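Local coordinates for protein ribosomal RNA small subunit methyltransferase E (Thermotoga maritima, PDB 1Z85) that probably methylates the N3 position of a uridine in 16S ribosomal RNA, using S-adenosyl-L-methionine as the methyl donor, at residues Val134-Ala139 and Tyr145-Val150. Numbering follows the deposited sequence.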
ATOM      1  N   VAL B 134      15.916   7.882  -6.662  1.00 38.68           N
ATOM      2  CA  VAL B 134      14.754   7.073  -6.295  1.00 36.74           C
ATOM      3  C   VAL B 134      13.597   7.577  -7.143  1.00 39.30           C
ATOM      4  O   VAL B 134      12.829   6.791  -7.682  1.00 36.13           O
ATOM      5  CB  VAL B 134      14.375   7.218  -4.770  1.00 38.77           C
ATOM      6  CG1 VAL B 134      13.085   6.468  -4.469  1.00 39.84           C
ATOM      7  CG2 VAL B 134      15.455   6.685  -3.858  1.00 37.56           C
ATOM      8  N   VAL B 135      13.456   8.899  -7.230  1.00 35.90           N
ATOM      9  CA  VAL B 135      12.463   9.520  -8.128  1.00 36.11           C
ATOM     10  C   VAL B 135      12.619   9.101  -9.600  1.00 34.24           C
ATOM     11  O   VAL B 135      11.670   8.688 -10.269  1.00 35.62           O
ATOM     12  CB  VAL B 135      12.562  11.064  -8.035  1.00 37.43           C
ATOM     13  CG1 VAL B 135      11.822  11.719  -9.195  1.00 40.73           C
ATOM     14  CG2 VAL B 135      12.041  11.521  -6.671  1.00 33.40           C
ATOM     15  N   ARG B 136      13.828   9.196 -10.100  1.00 35.25           N
ATOM     16  CA  ARG B 136      14.096   8.774 -11.462  1.00 36.19           C
ATOM     17  C   ARG B 136      13.658   7.321 -11.667  1.00 37.14           C
ATOM     18  O   ARG B 136      12.966   7.008 -12.596  1.00 36.66           O
ATOM     19  CB  ARG B 136      15.582   8.931 -11.750  1.00 36.59           C
ATOM     20  CG  ARG B 136      15.956   8.551 -13.150  1.00 41.87           C
ATOM     21  CD  ARG B 136      17.302   7.873 -13.220  1.00 51.56           C
ATOM     22  NE  ARG B 136      18.341   8.833 -12.909  1.00 42.82           N
ATOM     23  CZ  ARG B 136      19.576   8.816 -13.403  1.00 42.57           C
ATOM     24  NH1 ARG B 136      19.985   7.877 -14.265  1.00 37.38           N
ATOM     25  NH2 ARG B 136      20.407   9.778 -13.029  1.00 43.08           N
ATOM     26  N   GLU B 137      14.106   6.413 -10.817  1.00 39.69           N
ATOM     27  CA  GLU B 137      13.874   4.995 -11.088  1.00 42.14           C
ATOM     28  C   GLU B 137      12.388   4.706 -11.002  1.00 40.98           C
ATOM     29  O   GLU B 137      11.866   4.004 -11.833  1.00 39.47           O
ATOM     30  CB  GLU B 137      14.686   4.081 -10.142  1.00 43.99           C
ATOM     31  CG  GLU B 137      16.250   4.152 -10.359  1.00 46.57           C
ATOM     32  CD  GLU B 137      16.746   3.681 -11.759  1.00 55.18           C
ATOM     33  OE1 GLU B 137      15.937   3.283 -12.623  1.00 59.45           O
ATOM     34  OE2 GLU B 137      17.961   3.706 -12.008  1.00 53.85           O
ATOM     35  N   ALA B 138      11.708   5.289 -10.023  1.00 40.00           N
ATOM     36  CA  ALA B 138      10.234   5.155  -9.910  1.00 39.89           C
ATOM     37  C   ALA B 138       9.477   5.717 -11.109  1.00 39.35           C
ATOM     38  O   ALA B 138       8.578   5.070 -11.663  1.00 40.02           O
ATOM     39  CB  ALA B 138       9.731   5.824  -8.631  1.00 39.33           C
ATOM     40  N   ALA B 139       9.815   6.923 -11.512  1.00 38.24           N
ATOM     41  CA  ALA B 139       9.208   7.535 -12.684  1.00 35.97           C
ATOM     42  C   ALA B 139       9.425   6.697 -13.939  1.00 40.49           C
ATOM     43  O   ALA B 139       8.513   6.548 -14.735  1.00 36.71           O
ATOM     44  CB  ALA B 139       9.788   8.946 -12.858  1.00 44.02           C
ATOM     45  N   TYR B 145       6.619  11.330 -17.174  1.00 39.38           N
ATOM     46  CA  TYR B 145       7.532  12.114 -17.986  1.00 40.47           C
ATOM     47  C   TYR B 145       7.970  13.409 -17.319  1.00 42.13           C
ATOM     48  O   TYR B 145       9.066  13.932 -17.616  1.00 43.82           O
ATOM     49  CB  TYR B 145       6.912  12.407 -19.365  1.00 40.51           C
ATOM     50  CG  TYR B 145       6.750  11.149 -20.161  1.00 41.04           C
ATOM     51  CD1 TYR B 145       5.632  10.343 -20.000  1.00 51.46           C
ATOM     52  CD2 TYR B 145       7.727  10.742 -21.051  1.00 45.03           C
ATOM     53  CE1 TYR B 145       5.478   9.162 -20.731  1.00 52.57           C
ATOM     54  CE2 TYR B 145       7.589   9.568 -21.785  1.00 47.04           C
ATOM     55  CZ  TYR B 145       6.464   8.784 -21.616  1.00 47.81           C
ATOM     56  OH  TYR B 145       6.330   7.616 -22.312  1.00 41.78           O
ATOM     57  N   LEU B 146       7.111  13.930 -16.446  1.00 42.16           N
ATOM     58  CA  LEU B 146       7.424  15.129 -15.681  1.00 43.87           C
ATOM     59  C   LEU B 146       7.626  14.687 -14.246  1.00 39.31           C
ATOM     60  O   LEU B 146       6.694  14.292 -13.587  1.00 40.51           O
ATOM     61  CB  LEU B 146       6.304  16.182 -15.812  1.00 41.99           C
ATOM     62  CG  LEU B 146       6.494  17.457 -14.958  1.00 42.71           C
ATOM     63  CD1 LEU B 146       7.705  18.306 -15.371  1.00 44.26           C
ATOM     64  CD2 LEU B 146       5.263  18.333 -14.968  1.00 49.28           C
ATOM     65  N   PHE B 147       8.867  14.726 -13.777  1.00 40.46           N
ATOM     66  CA  PHE B 147       9.221  14.142 -12.473  1.00 38.72           C
ATOM     67  C   PHE B 147       8.795  15.157 -11.410  1.00 39.08           C
ATOM     68  O   PHE B 147       8.860  16.354 -11.692  1.00 39.17           O
ATOM     69  CB  PHE B 147      10.761  13.926 -12.388  1.00 41.59           C
ATOM     70  CG  PHE B 147      11.326  12.818 -13.289  1.00 39.80           C
ATOM     71  CD1 PHE B 147      10.530  12.074 -14.140  1.00 37.10           C
ATOM     72  CD2 PHE B 147      12.681  12.558 -13.287  1.00 38.73           C
ATOM     73  CE1 PHE B 147      11.074  11.089 -14.972  1.00 42.55           C
ATOM     74  CE2 PHE B 147      13.240  11.557 -14.113  1.00 35.10           C
ATOM     75  CZ  PHE B 147      12.438  10.828 -14.936  1.00 48.28           C
ATOM     76  N   PRO B 148       8.421  14.706 -10.175  1.00 37.96           N
ATOM     77  CA  PRO B 148       8.310  15.657  -9.083  1.00 40.30           C
ATOM     78  C   PRO B 148       9.657  16.314  -8.775  1.00 42.10           C
ATOM     79  O   PRO B 148      10.710  15.694  -8.941  1.00 41.75           O
ATOM     80  CB  PRO B 148       7.863  14.801  -7.881  1.00 42.68           C
ATOM     81  CG  PRO B 148       8.290  13.423  -8.215  1.00 41.87           C
ATOM     82  CD  PRO B 148       8.156  13.339  -9.712  1.00 38.27           C
ATOM     83  N   LYS B 149       9.591  17.566  -8.331  1.00 42.47           N
ATOM     84  CA  LYS B 149      10.738  18.275  -7.849  1.00 43.95           C
ATOM     85  C   LYS B 149      10.984  17.829  -6.415  1.00 42.76           C
ATOM     86  O   LYS B 149      10.063  17.370  -5.773  1.00 38.79           O
ATOM     87  CB  LYS B 149      10.492  19.793  -7.855  1.00 46.19           C
ATOM     88  CG  LYS B 149       9.866  20.393  -9.102  1.00 52.78           C
ATOM     89  CD  LYS B 149      10.606  20.093 -10.396  1.00 66.23           C
ATOM     90  CE  LYS B 149       9.991  20.895 -11.581  1.00 69.57           C
ATOM     91  NZ  LYS B 149      10.391  20.400 -12.947  1.00 72.23           N
ATOM     92  N   VAL B 150      12.236  17.941  -5.942  1.00 41.58           N
ATOM     93  CA  VAL B 150      12.615  17.662  -4.547  1.00 42.05           C
ATOM     94  C   VAL B 150      13.340  18.884  -3.974  1.00 40.26           C
ATOM     95  O   VAL B 150      14.079  19.536  -4.675  1.00 37.19           O
ATOM     96  CB  VAL B 150      13.491  16.382  -4.392  1.00 46.69           C
ATOM     97  CG1 VAL B 150      12.701  15.110  -4.869  1.00 45.13           C
ATOM     98  CG2 VAL B 150      14.802  16.527  -5.124  1.00 49.35           C
TER
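Phe147 packs its ring against Ala139, whose CB approaches obliquely, comes within 3.3 Å of CE1 of Phe147 and also touches CD1; the distance is shorter than a usual carbon-carbon contact, so the packing is tight here. With CG anti to its own carbonyl carbon (chi1 -70°), Phe147 directs the ring toward the helix, and on the other side of the ring CE2 of Phe147 lies 3.9 Å from CA of Arg136, about one turn earlier in the helix. The second methylene of the Arg136 side chain, CG, adds a looser touch on CE2 of Phe147 at 4.2 Å.

The second group of contacts is made by the two methyls of Val135. CG1, anti to the backbone N (chi1 165°), meets CB of Phe147 at 4.0 Å and reaches the CD and CG atoms of the Pro148 ring, with CD also at 4.0 Å. CG2 of Val135 lies alongside CG1 of Val150, 4.1 Å away, the two side chains running in opposite directions. Val135 thus spans the loop and the start of the strand.

No hydrogen bond joins the two segments, so the 258 Å² they bury together is held by apolar contact. The charged end of Arg136 points elsewhere, to salt bridges with Glu32 and Asp29.

Both segments belong to the beta-alpha-beta unit 113-117, 128-142, 149-152 of the SPOUT methyltransferase domain, and here the helix packs onto the chain leading into strand 149-152, an outermost strand of the parallel sheet within this chain. Val135 also touches Ile103 of helix 96-108, Val150 packs on Ile114 and Phe116 of strand 113-117, and Phe147 meets the ring of Tyr18 from strand 16-22.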